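Local coordinates for protein alginate lyase AlgAT5 (Defluviitalea, PDB 5ZQI) that probably cleaves the polysaccharide alginate by beta-elimination, as a family 7 polysaccharide lyase built on a beta-sandwich (jelly-roll) fold, at residues 175-180 with 242-247; 180-185 with 189-194; 67-72 with 77-82; 123-128 with 132-137. All blocks are in the same frame, centred on the assembly; numbering follows the deposited sequence.

Interaction 1. Residues 175-180 with 242-247; sequences MIRLEG and YTQSNT. With SO4 (sulfate ion), chain B.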
# COMPACT_ATOMS: atom_id res chain seq x y z
N MET A 175 -1.78 5.31 -7.41
CA MET A 175 -0.81 4.52 -6.67
C MET A 175 0.41 5.37 -6.31
O MET A 175 0.85 6.22 -7.10
CB MET A 175 -0.33 3.28 -7.45
CG MET A 175 -1.47 2.37 -7.91
SD MET A 175 -0.97 0.73 -8.42
CE MET A 175 0.08 1.18 -9.79
N ILE A 176 0.93 5.15 -5.11
CA ILE A 176 2.19 5.72 -4.66
C ILE A 176 3.30 4.77 -5.09
O ILE A 176 3.39 3.66 -4.58
CB ILE A 176 2.19 5.95 -3.15
CG1 ILE A 176 0.92 6.71 -2.71
CG2 ILE A 176 3.47 6.71 -2.71
CD1 ILE A 176 0.69 8.07 -3.37
N ARG A 177 4.16 5.22 -6.00
CA ARG A 177 5.06 4.34 -6.73
C ARG A 177 6.49 4.83 -6.59
O ARG A 177 6.77 6.02 -6.75
CB ARG A 177 4.65 4.29 -8.19
CG ARG A 177 5.36 3.25 -9.03
CD ARG A 177 4.64 3.08 -10.39
NE ARG A 177 5.37 2.12 -11.22
CZ ARG A 177 4.88 1.01 -11.74
NH1 ARG A 177 3.59 0.75 -11.65
NH2 ARG A 177 5.67 0.22 -12.42
N LEU A 178 7.40 3.89 -6.34
CA LEU A 178 8.84 4.15 -6.33
C LEU A 178 9.47 3.35 -7.46
O LEU A 178 9.29 2.13 -7.53
CB LEU A 178 9.47 3.80 -5.00
CG LEU A 178 10.96 4.14 -4.93
CD1 LEU A 178 11.26 5.63 -4.88
CD2 LEU A 178 11.59 3.42 -3.72
N GLU A 179 10.22 4.03 -8.32
CA GLU A 179 11.02 3.41 -9.38
C GLU A 179 12.44 3.91 -9.12
O GLU A 179 12.75 5.07 -9.40
CB GLU A 179 10.52 3.79 -10.77
CG GLU A 179 9.09 3.36 -11.01
CD GLU A 179 8.58 3.63 -12.38
OE1 GLU A 179 9.19 4.42 -13.14
OE2 GLU A 179 7.52 3.06 -12.72
N GLY A 180 13.29 3.07 -8.57
CA GLY A 180 14.64 3.51 -8.21
C GLY A 180 14.60 4.60 -7.15
O GLY A 180 14.06 4.41 -6.05
N TYR A 242 3.36 -3.77 -2.78
CA TYR A 242 2.87 -4.32 -4.05
C TYR A 242 4.04 -4.26 -5.02
O TYR A 242 4.37 -3.19 -5.55
CB TYR A 242 1.66 -3.53 -4.52
CG TYR A 242 0.93 -4.03 -5.74
CD1 TYR A 242 1.05 -5.35 -6.18
CD2 TYR A 242 0.12 -3.18 -6.46
CE1 TYR A 242 0.35 -5.80 -7.29
CE2 TYR A 242 -0.56 -3.62 -7.55
CZ TYR A 242 -0.45 -4.92 -7.96
OH TYR A 242 -1.14 -5.36 -9.09
N THR A 243 4.73 -5.39 -5.16
CA THR A 243 5.99 -5.43 -5.92
C THR A 243 5.72 -5.51 -7.41
O THR A 243 5.15 -6.49 -7.89
CB THR A 243 6.81 -6.62 -5.46
OG1 THR A 243 7.05 -6.48 -4.04
CG2 THR A 243 8.15 -6.67 -6.18
N GLN A 244 6.16 -4.50 -8.17
CA GLN A 244 5.84 -4.45 -9.61
C GLN A 244 6.91 -5.16 -10.43
O GLN A 244 7.45 -4.63 -11.40
CB GLN A 244 5.66 -3.02 -10.10
CG GLN A 244 4.76 -2.18 -9.24
CD GLN A 244 3.33 -2.59 -9.32
OE1 GLN A 244 2.70 -2.38 -10.35
NE2 GLN A 244 2.80 -3.16 -8.25
N SER A 245 7.22 -6.39 -10.06
CA SER A 245 8.09 -7.23 -10.87
C SER A 245 7.72 -8.69 -10.64
O SER A 245 6.96 -9.03 -9.74
CB SER A 245 9.56 -6.96 -10.56
OG SER A 245 10.31 -7.61 -11.56
N ASN A 246 8.26 -9.54 -11.51
CA ASN A 246 8.08 -10.99 -11.45
C ASN A 246 9.19 -11.59 -12.31
O ASN A 246 10.04 -10.88 -12.85
CB ASN A 246 6.66 -11.35 -11.90
CG ASN A 246 6.36 -10.90 -13.33
OD1 ASN A 246 7.19 -11.04 -14.20
ND2 ASN A 246 5.18 -10.34 -13.54
N THR A 247 9.22 -12.92 -12.39
CA THR A 247 10.34 -13.55 -13.09
C THR A 247 10.33 -13.28 -14.59
O THR A 247 11.40 -13.35 -15.21
CB THR A 247 10.39 -15.07 -12.85
OG1 THR A 247 9.21 -15.69 -13.37
CG2 THR A 247 10.57 -15.38 -11.38
S SO4 B . 4.09 -1.89 -15.31
O1 SO4 B . 5.05 -1.59 -16.37
O2 SO4 B . 3.01 -0.91 -15.32
O3 SO4 B . 3.56 -3.24 -15.49
O4 SO4 B . 4.75 -1.81 -14.00
O HOH W 1 2.41 -1.56 -12.71
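Tyr242 meets Met175 at the edge of its ring, where CE2 lies 4.5 Å from the thioether SD; a long, flexible methionine suits this distant apolar contact, while the phenol OH is hydrogen-bonded to Ser116. Gln244, the centre of an inverse gamma turn, has its CG anti to the carbonyl carbon (chi1 -48°), 3.7 Å above one face of the Arg177 guanidinium and off toward its rim. The bend at chi2 then turns the amide, which stands at 78° to the guanidinium, back over the face of the Tyr242 ring, and its NE2 donates to Tyr242 O (3.1 Å), approaching from above the carbonyl plane. That bond helps fix the amide's rotation. Arg177 reaches the other segment because its chain is extended, with CG trans to the backbone N (chi1 -171°). Its NE forms a salt bridge with Glu179 OE2 at 2.8 Å, NH2 reaches the sulfate O4 at 2.7 Å near the guanidinium plane, and NH1, also paired with Glu186, donates to a water that in turn donates to Gln244 OE1. Replacing Arg177 by a leucine would probably leave the Glu179 carboxylate without its mate and the sulfate, held by Lys158 and Tyr118, without the arginine's bond. The sulfate probably comes from the crystallisation liquor, but the basic pocket is consistent with binding an anionic polymer. Strand 160-167 pairs with both 172-179 and 241-243, and the contact bridges one face of this sheet.

Interaction 2. Residues 180-185 with 189-194; sequences GNHLFV and GEELAD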
# COMPACT_ATOMS: atom_id res chain seq x y z
N GLY A 180 13.29 3.07 -8.57
CA GLY A 180 14.64 3.51 -8.21
C GLY A 180 14.60 4.60 -7.15
O GLY A 180 14.06 4.41 -6.05
N ASN A 181 15.17 5.78 -7.47
CA ASN A 181 15.13 6.93 -6.58
C ASN A 181 13.98 7.90 -6.87
O ASN A 181 13.92 8.98 -6.27
CB ASN A 181 16.47 7.69 -6.65
CG ASN A 181 17.65 6.83 -6.30
OD1 ASN A 181 18.51 6.55 -7.14
ND2 ASN A 181 17.74 6.42 -5.04
N HIS A 182 13.04 7.51 -7.73
CA HIS A 182 11.95 8.35 -8.22
C HIS A 182 10.62 7.92 -7.58
O HIS A 182 10.04 6.89 -7.95
CB HIS A 182 11.89 8.28 -9.74
CG HIS A 182 10.84 9.16 -10.35
ND1 HIS A 182 10.37 8.97 -11.63
CD2 HIS A 182 10.23 10.26 -9.87
CE1 HIS A 182 9.50 9.93 -11.91
NE2 HIS A 182 9.39 10.71 -10.86
N LEU A 183 10.13 8.73 -6.64
CA LEU A 183 8.88 8.51 -5.93
C LEU A 183 7.83 9.45 -6.49
O LEU A 183 8.04 10.66 -6.51
CB LEU A 183 9.11 8.75 -4.44
CG LEU A 183 7.93 8.44 -3.54
CD1 LEU A 183 7.65 6.94 -3.42
CD2 LEU A 183 8.10 9.00 -2.12
N PHE A 184 6.70 8.90 -6.95
CA PHE A 184 5.72 9.68 -7.69
C PHE A 184 4.34 9.05 -7.53
O PHE A 184 4.18 7.95 -7.02
CB PHE A 184 6.11 9.81 -9.18
CG PHE A 184 6.18 8.51 -9.93
CD1 PHE A 184 7.35 7.79 -9.95
CD2 PHE A 184 5.08 8.03 -10.63
CE1 PHE A 184 7.43 6.59 -10.64
CE2 PHE A 184 5.15 6.82 -11.32
CZ PHE A 184 6.33 6.12 -11.34
N VAL A 185 3.33 9.81 -7.93
CA VAL A 185 1.94 9.35 -7.97
C VAL A 185 1.65 8.92 -9.39
O VAL A 185 1.87 9.70 -10.34
CB VAL A 185 0.95 10.43 -7.50
CG1 VAL A 185 -0.43 9.86 -7.41
CG2 VAL A 185 1.40 11.05 -6.21
N GLY A 189 -1.47 4.14 -15.25
CA GLY A 189 -0.17 3.72 -15.72
C GLY A 189 0.76 4.82 -16.17
O GLY A 189 1.78 4.53 -16.80
N GLU A 190 0.45 6.08 -15.87
CA GLU A 190 1.33 7.18 -16.21
C GLU A 190 1.53 8.08 -15.00
O GLU A 190 0.74 8.07 -14.04
CB GLU A 190 0.79 8.02 -17.38
CG GLU A 190 0.53 7.24 -18.67
CD GLU A 190 1.77 6.55 -19.23
OE1 GLU A 190 2.90 6.92 -18.85
OE2 GLU A 190 1.60 5.62 -20.07
N GLU A 191 2.62 8.83 -15.02
CA GLU A 191 2.97 9.71 -13.92
C GLU A 191 2.03 10.90 -13.84
O GLU A 191 1.78 11.57 -14.85
CB GLU A 191 4.40 10.19 -14.10
CG GLU A 191 5.44 9.06 -14.17
CD GLU A 191 6.87 9.56 -14.32
OE1 GLU A 191 7.12 10.76 -14.11
OE2 GLU A 191 7.74 8.74 -14.66
N LEU A 192 1.53 11.17 -12.64
CA LEU A 192 0.68 12.32 -12.39
C LEU A 192 1.44 13.47 -11.74
O LEU A 192 1.16 14.63 -12.05
CB LEU A 192 -0.49 11.93 -11.48
CG LEU A 192 -1.46 10.93 -12.10
CD1 LEU A 192 -2.57 10.60 -11.12
CD2 LEU A 192 -2.06 11.44 -13.38
N ALA A 193 2.37 13.17 -10.84
CA ALA A 193 3.10 14.18 -10.10
C ALA A 193 4.26 13.52 -9.38
O ALA A 193 4.12 12.40 -8.88
CB ALA A 193 2.20 14.89 -9.08
N ASP A 194 5.37 14.24 -9.29
CA ASP A 194 6.49 13.82 -8.47
C ASP A 194 6.23 14.05 -6.99
O ASP A 194 5.66 15.07 -6.60
CB ASP A 194 7.74 14.61 -8.89
CG ASP A 194 8.33 14.14 -10.21
OD1 ASP A 194 7.89 13.09 -10.73
OD2 ASP A 194 9.22 14.85 -10.72
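Phe184 lies with one ring face under the aliphatic part of Glu191, whose CG sits 4.0 Å from the ring centroid in a CH-pi contact. The ring gets there by taking the first torsion squeezed between backbone N and carbonyl carbon (chi1 62°), and its CD1 also tucks beneath the imidazole of His182, 3.5 Å from that ring's plane. Glutamate suits the site because its methylenes pack on the phenyl while its carboxylate carries on to the histidine: Glu191 OE1 lies at the imidazole edge, 3.3 Å from CE1 of His182. Asp194 takes the neighbouring NE2 position on the ring edge. His182 NE2 donates to Asp194 OD1 at 2.8 Å with a nearly straight bond (172°), in the plane of the ring but above that of the carboxylate, the two flat groups being almost perpendicular. Two acidic side chains beside one imidazole would probably favour its protonated form. Between the strands the backbone does the work. Val185 N gives to Ala193 O (2.9 Å), and Leu192 N gives to Val185 O (2.8 Å), with Leu192 and Ala193 both facing Val185 in a classic beta bulge. The small methyl of Ala193 and the branched Val185 and Leu192 suit the apolar side that packs on Leu226; Val185 CG1 and Leu192 CD1 are 4.3 Å apart. This hairpin closes one end of the larger sheet: strand 182-187 pairs with 172-179, while Leu226 belongs to strand 223-229 in the opposing sheet.

Interaction 3. Residues 67-72 with 77-82; sequences WKLTLP and EEITQP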
# COMPACT_ATOMS: atom_id res chain seq x y z
N TRP A 67 -9.01 -3.59 8.35
CA TRP A 67 -8.21 -4.00 7.22
C TRP A 67 -8.31 -5.51 7.07
O TRP A 67 -8.60 -6.23 8.01
CB TRP A 67 -6.74 -3.63 7.40
CG TRP A 67 -6.37 -2.15 7.48
CD1 TRP A 67 -6.14 -1.42 8.60
CD2 TRP A 67 -6.19 -1.26 6.38
NE1 TRP A 67 -5.80 -0.14 8.26
CE2 TRP A 67 -5.81 -0.01 6.90
CE3 TRP A 67 -6.28 -1.41 4.99
CZ2 TRP A 67 -5.57 1.08 6.10
CZ3 TRP A 67 -6.04 -0.32 4.18
CH2 TRP A 67 -5.66 0.90 4.74
N LYS A 68 -8.01 -6.00 5.86
CA LYS A 68 -7.69 -7.41 5.62
C LYS A 68 -6.38 -7.46 4.86
O LYS A 68 -6.01 -6.49 4.17
CB LYS A 68 -8.80 -8.14 4.88
CG LYS A 68 -9.09 -7.74 3.49
CD LYS A 68 -10.10 -8.72 2.85
CE LYS A 68 -10.54 -8.24 1.49
NZ LYS A 68 -11.45 -9.23 0.86
N LEU A 69 -5.65 -8.56 5.01
CA LEU A 69 -4.31 -8.71 4.44
C LEU A 69 -4.31 -9.73 3.31
O LEU A 69 -4.84 -10.83 3.48
CB LEU A 69 -3.32 -9.16 5.52
CG LEU A 69 -1.88 -9.43 5.07
CD1 LEU A 69 -1.15 -8.17 4.72
CD2 LEU A 69 -1.14 -10.18 6.20
N THR A 70 -3.70 -9.37 2.17
CA THR A 70 -3.38 -10.33 1.12
C THR A 70 -1.89 -10.66 1.17
O THR A 70 -1.05 -9.76 1.26
CB THR A 70 -3.74 -9.81 -0.26
OG1 THR A 70 -5.14 -9.48 -0.27
CG2 THR A 70 -3.42 -10.87 -1.35
N LEU A 71 -1.56 -11.96 1.12
CA LEU A 71 -0.20 -12.47 1.20
C LEU A 71 0.40 -12.75 -0.17
O LEU A 71 -0.30 -12.86 -1.18
CB LEU A 71 -0.20 -13.78 2.00
CG LEU A 71 -0.53 -13.69 3.49
CD1 LEU A 71 -0.75 -15.09 4.08
CD2 LEU A 71 0.52 -12.95 4.27
N PRO A 72 1.76 -12.87 -0.21
CA PRO A 72 2.42 -13.27 -1.47
C PRO A 72 2.65 -14.77 -1.62
O PRO A 72 3.42 -15.23 -2.48
CB PRO A 72 3.76 -12.53 -1.40
CG PRO A 72 4.05 -12.55 0.10
CD PRO A 72 2.72 -12.33 0.78
N GLU A 77 -3.36 -15.81 -0.34
CA GLU A 77 -4.33 -15.97 0.74
C GLU A 77 -4.65 -14.64 1.41
O GLU A 77 -3.78 -13.79 1.60
CB GLU A 77 -3.74 -16.94 1.79
CG GLU A 77 -4.57 -17.16 3.03
CD GLU A 77 -3.94 -18.16 3.97
OE1 GLU A 77 -2.83 -18.61 3.66
OE2 GLU A 77 -4.54 -18.49 5.00
N GLU A 78 -5.91 -14.50 1.80
CA GLU A 78 -6.36 -13.37 2.59
C GLU A 78 -6.48 -13.76 4.05
O GLU A 78 -7.04 -14.81 4.39
CB GLU A 78 -7.70 -12.82 2.11
CG GLU A 78 -7.66 -12.23 0.72
CD GLU A 78 -8.94 -11.51 0.34
OE1 GLU A 78 -9.97 -11.69 1.03
OE2 GLU A 78 -8.92 -10.76 -0.67
N ILE A 79 -5.95 -12.90 4.92
CA ILE A 79 -6.13 -13.00 6.36
C ILE A 79 -7.07 -11.88 6.76
O ILE A 79 -6.71 -10.70 6.63
CB ILE A 79 -4.80 -12.90 7.13
CG1 ILE A 79 -3.70 -13.81 6.56
CG2 ILE A 79 -5.06 -13.21 8.64
CD1 ILE A 79 -3.97 -15.28 6.57
N THR A 80 -8.26 -12.24 7.22
CA THR A 80 -9.25 -11.27 7.66
C THR A 80 -9.33 -11.25 9.18
O THR A 80 -8.82 -12.13 9.86
CB THR A 80 -10.62 -11.59 7.07
OG1 THR A 80 -11.06 -12.88 7.49
CG2 THR A 80 -10.58 -11.57 5.57
N GLN A 81 -9.99 -10.22 9.70
CA GLN A 81 -10.35 -10.22 11.10
C GLN A 81 -11.43 -11.28 11.32
O GLN A 81 -12.30 -11.48 10.46
CB GLN A 81 -10.87 -8.85 11.51
CG GLN A 81 -9.77 -7.76 11.53
CD GLN A 81 -8.77 -7.89 12.67
OE1 GLN A 81 -8.89 -8.75 13.52
NE2 GLN A 81 -7.75 -7.06 12.65
N PRO A 82 -11.42 -11.97 12.48
CA PRO A 82 -10.56 -11.69 13.64
C PRO A 82 -9.19 -12.35 13.64
O PRO A 82 -8.36 -12.01 14.50
CB PRO A 82 -11.39 -12.23 14.82
CG PRO A 82 -12.17 -13.38 14.21
CD PRO A 82 -12.50 -12.92 12.80
O HOH W 2 -10.68 -8.08 7.89
O HOH W 3 -6.77 -10.58 -2.26
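Leu69 and Ile79 form the tight centre of this hairpin, an antiparallel hydrogen-bonded pair whose backbones bind each other twice: Leu69 N to Ile79 O at 2.9 Å and almost straight (176°), and Ile79 N to Leu69 O at 2.8 Å. The same Leu69 O also takes a CA-H...O contact from Glu78 CA at 3.1 Å. One step on, Leu71 N donates to Glu77 O, and Leu71 CD1 rests 4.1 Å from Ile79 CG1, so that branched aliphatic residues fill the inner face, where Tyr87 touches both Leu71 and Ile79. The other face is polar. Lys68 has its CG wedged between backbone N and carbonyl carbon (chi1 66°) and its chain extended beyond. Lys68 CB passes Thr80 CG2 at 3.9 Å, and the chain runs on to the carboxylate of Glu78. Its NZ meets Glu78 OE1 on the syn side at 2.9 Å, a salt bridge at the surface. A methionine in place of Lys68 would probably leave the Glu78 carboxylate without its countercharge. Thr70 OG1 and Glu78 OE2 share a water, the latter accepting at 2.7 Å. At the far end the strands part, and a second water bridges Trp67 O and Gln81 N instead of a direct backbone bond. Apolar residues inward and a lysine-glutamate pair outward thus make the hairpin amphipathic: the backbone bonds set its register, and the charged pair fastens the polar face near the surface, where its charges probably cost little to desolvate.

Interaction 4. Residues 123-128 with 132-137; sequences LREMTN and DKASWS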
# COMPACT_ATOMS: atom_id res chain seq x y z
N LEU A 123 -2.48 -4.57 2.68
CA LEU A 123 -3.74 -4.37 3.38
C LEU A 123 -4.79 -3.72 2.46
O LEU A 123 -4.48 -2.81 1.69
CB LEU A 123 -3.54 -3.49 4.62
CG LEU A 123 -2.58 -4.02 5.69
CD1 LEU A 123 -2.24 -2.89 6.68
CD2 LEU A 123 -3.12 -5.19 6.40
N ARG A 124 -6.03 -4.18 2.57
CA ARG A 124 -7.20 -3.71 1.82
C ARG A 124 -8.24 -3.20 2.81
O ARG A 124 -8.57 -3.89 3.78
CB ARG A 124 -7.74 -4.84 0.98
CG ARG A 124 -8.84 -4.53 -0.05
CD ARG A 124 -10.23 -4.46 0.57
NE ARG A 124 -11.24 -4.60 -0.49
CZ ARG A 124 -12.27 -3.80 -0.69
NH1 ARG A 124 -13.10 -4.04 -1.71
NH2 ARG A 124 -12.53 -2.81 0.15
N GLU A 125 -8.73 -1.98 2.58
CA GLU A 125 -9.59 -1.32 3.54
C GLU A 125 -10.92 -2.04 3.72
O GLU A 125 -11.62 -2.31 2.76
CB GLU A 125 -9.87 0.12 3.04
CG GLU A 125 -10.61 0.97 4.07
CD GLU A 125 -11.19 2.24 3.54
OE1 GLU A 125 -10.92 2.61 2.38
OE2 GLU A 125 -11.89 2.92 4.32
N MET A 126 -11.29 -2.24 4.97
CA MET A 126 -12.57 -2.80 5.39
C MET A 126 -13.30 -1.82 6.29
O MET A 126 -12.82 -0.72 6.56
CB MET A 126 -12.30 -4.11 6.13
CG MET A 126 -11.49 -5.13 5.27
SD MET A 126 -12.34 -5.77 3.80
CE MET A 126 -13.48 -6.92 4.55
N THR A 127 -14.49 -2.24 6.74
CA THR A 127 -15.31 -1.45 7.65
C THR A 127 -16.09 -2.42 8.52
O THR A 127 -16.11 -3.63 8.26
CB THR A 127 -16.22 -0.50 6.86
OG1 THR A 127 -16.79 0.47 7.76
CG2 THR A 127 -17.30 -1.25 6.13
N ASN A 128 -16.69 -1.87 9.58
CA ASN A 128 -17.53 -2.63 10.50
C ASN A 128 -16.76 -3.80 11.12
O ASN A 128 -17.06 -4.98 10.90
CB ASN A 128 -18.80 -3.12 9.79
CG ASN A 128 -19.83 -3.69 10.72
OD1 ASN A 128 -19.88 -3.35 11.90
ND2 ASN A 128 -20.66 -4.57 10.19
N ASP A 132 -16.80 -6.05 6.61
CA ASP A 132 -17.38 -5.60 5.35
C ASP A 132 -16.34 -4.86 4.52
O ASP A 132 -15.46 -4.16 5.04
CB ASP A 132 -18.58 -4.65 5.59
CG ASP A 132 -19.69 -5.29 6.41
OD1 ASP A 132 -19.87 -6.51 6.38
OD2 ASP A 132 -20.42 -4.54 7.11
N LYS A 133 -16.47 -4.98 3.20
CA LYS A 133 -15.57 -4.24 2.31
C LYS A 133 -15.89 -2.75 2.30
O LYS A 133 -17.05 -2.35 2.15
CB LYS A 133 -15.65 -4.82 0.89
CG LYS A 133 -15.05 -6.20 0.79
CD LYS A 133 -15.26 -6.83 -0.59
CE LYS A 133 -16.72 -7.23 -0.85
NZ LYS A 133 -17.26 -8.31 0.07
N ALA A 134 -14.85 -1.93 2.43
CA ALA A 134 -15.05 -0.50 2.29
C ALA A 134 -15.37 -0.14 0.85
O ALA A 134 -14.85 -0.73 -0.09
CB ALA A 134 -13.79 0.26 2.74
N SER A 135 -16.20 0.90 0.69
CA SER A 135 -16.59 1.38 -0.63
C SER A 135 -17.06 2.82 -0.49
O SER A 135 -18.11 3.07 0.10
CB SER A 135 -17.68 0.50 -1.21
OG SER A 135 -18.14 1.01 -2.46
N TRP A 136 -16.30 3.75 -1.06
CA TRP A 136 -16.66 5.16 -0.92
C TRP A 136 -16.41 5.90 -2.23
O TRP A 136 -15.89 5.36 -3.20
CB TRP A 136 -15.92 5.79 0.27
CG TRP A 136 -14.46 5.44 0.37
CD1 TRP A 136 -13.89 4.49 1.18
CD2 TRP A 136 -13.38 6.06 -0.33
NE1 TRP A 136 -12.55 4.45 0.99
CE2 TRP A 136 -12.19 5.42 0.08
CE3 TRP A 136 -13.30 7.09 -1.28
CZ2 TRP A 136 -10.95 5.78 -0.42
CZ3 TRP A 136 -12.06 7.44 -1.77
CH2 TRP A 136 -10.91 6.80 -1.34
N SER A 137 -16.82 7.16 -2.26
CA SER A 137 -16.83 7.96 -3.48
C SER A 137 -15.97 9.21 -3.31
O SER A 137 -15.95 9.83 -2.26
CB SER A 137 -18.26 8.35 -3.81
OG SER A 137 -18.35 9.36 -4.79
O HOH W 4 -15.38 -2.35 -2.23
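Glu125 O is gripped by two donors: Arg124 NH2 at 2.8 Å, close to the carbonyl's own direction, and Ala134 N at 3.3 Å, tilted from its plane. The same NH2 also gives to Ala134 O (3.1 Å), lying in the guanidinium plane and on a carbonyl lone pair, while a water links Arg124 NH1 to that oxygen. Arginine suits the place because a flat, many-handed group can tie both strands together; the bend at chi2 (-82°) turns it toward the 132-137 segment, and the aliphatic part of Lys133 lies over one face. Arg124 ends the RxELR sequence signature of family 7 alginate lyases, here at the start of a hairpin between strands 120-127 and 132-133. In the hairpin, Thr127 N donates to Asp132 O at 2.7 Å and Asp132 N returns a bond to Thr127 O, next to the turn where Asn128 ND2 reaches Asp132 OD2 (3.1 Å) from above the carboxylate plane. Inward, Ala134 CB, a lone methyl, sits 3.4 Å from Glu125 CD. Trp136 NE1 donates to Glu125 OE1 on its syn side (2.8 Å, 173°), and the buried carboxylate is further satisfied by Phe237 N and His268 NE2.

In the fold
From the N terminus, interaction 3 closes first, a short hairpin between 67-72 and 77-82. Interaction 4 follows as a second hairpin, and the two join side by side because strands 67-70 and 120-127 are neighbours, with Lys68 O bonded to Arg124 N. Much later in the chain, 175-180 opens the long loop that interaction 1 closes at 242-247. Interaction 2 is nested inside it, and they share Gly180 and adjoin through the pairing of strands 172-179 and 182-187. Interactions 2 and 4 lie on opposite sides of the chain's centre, about 26 Å apart between centres, yet all four contacts reach the same large antiparallel sheet.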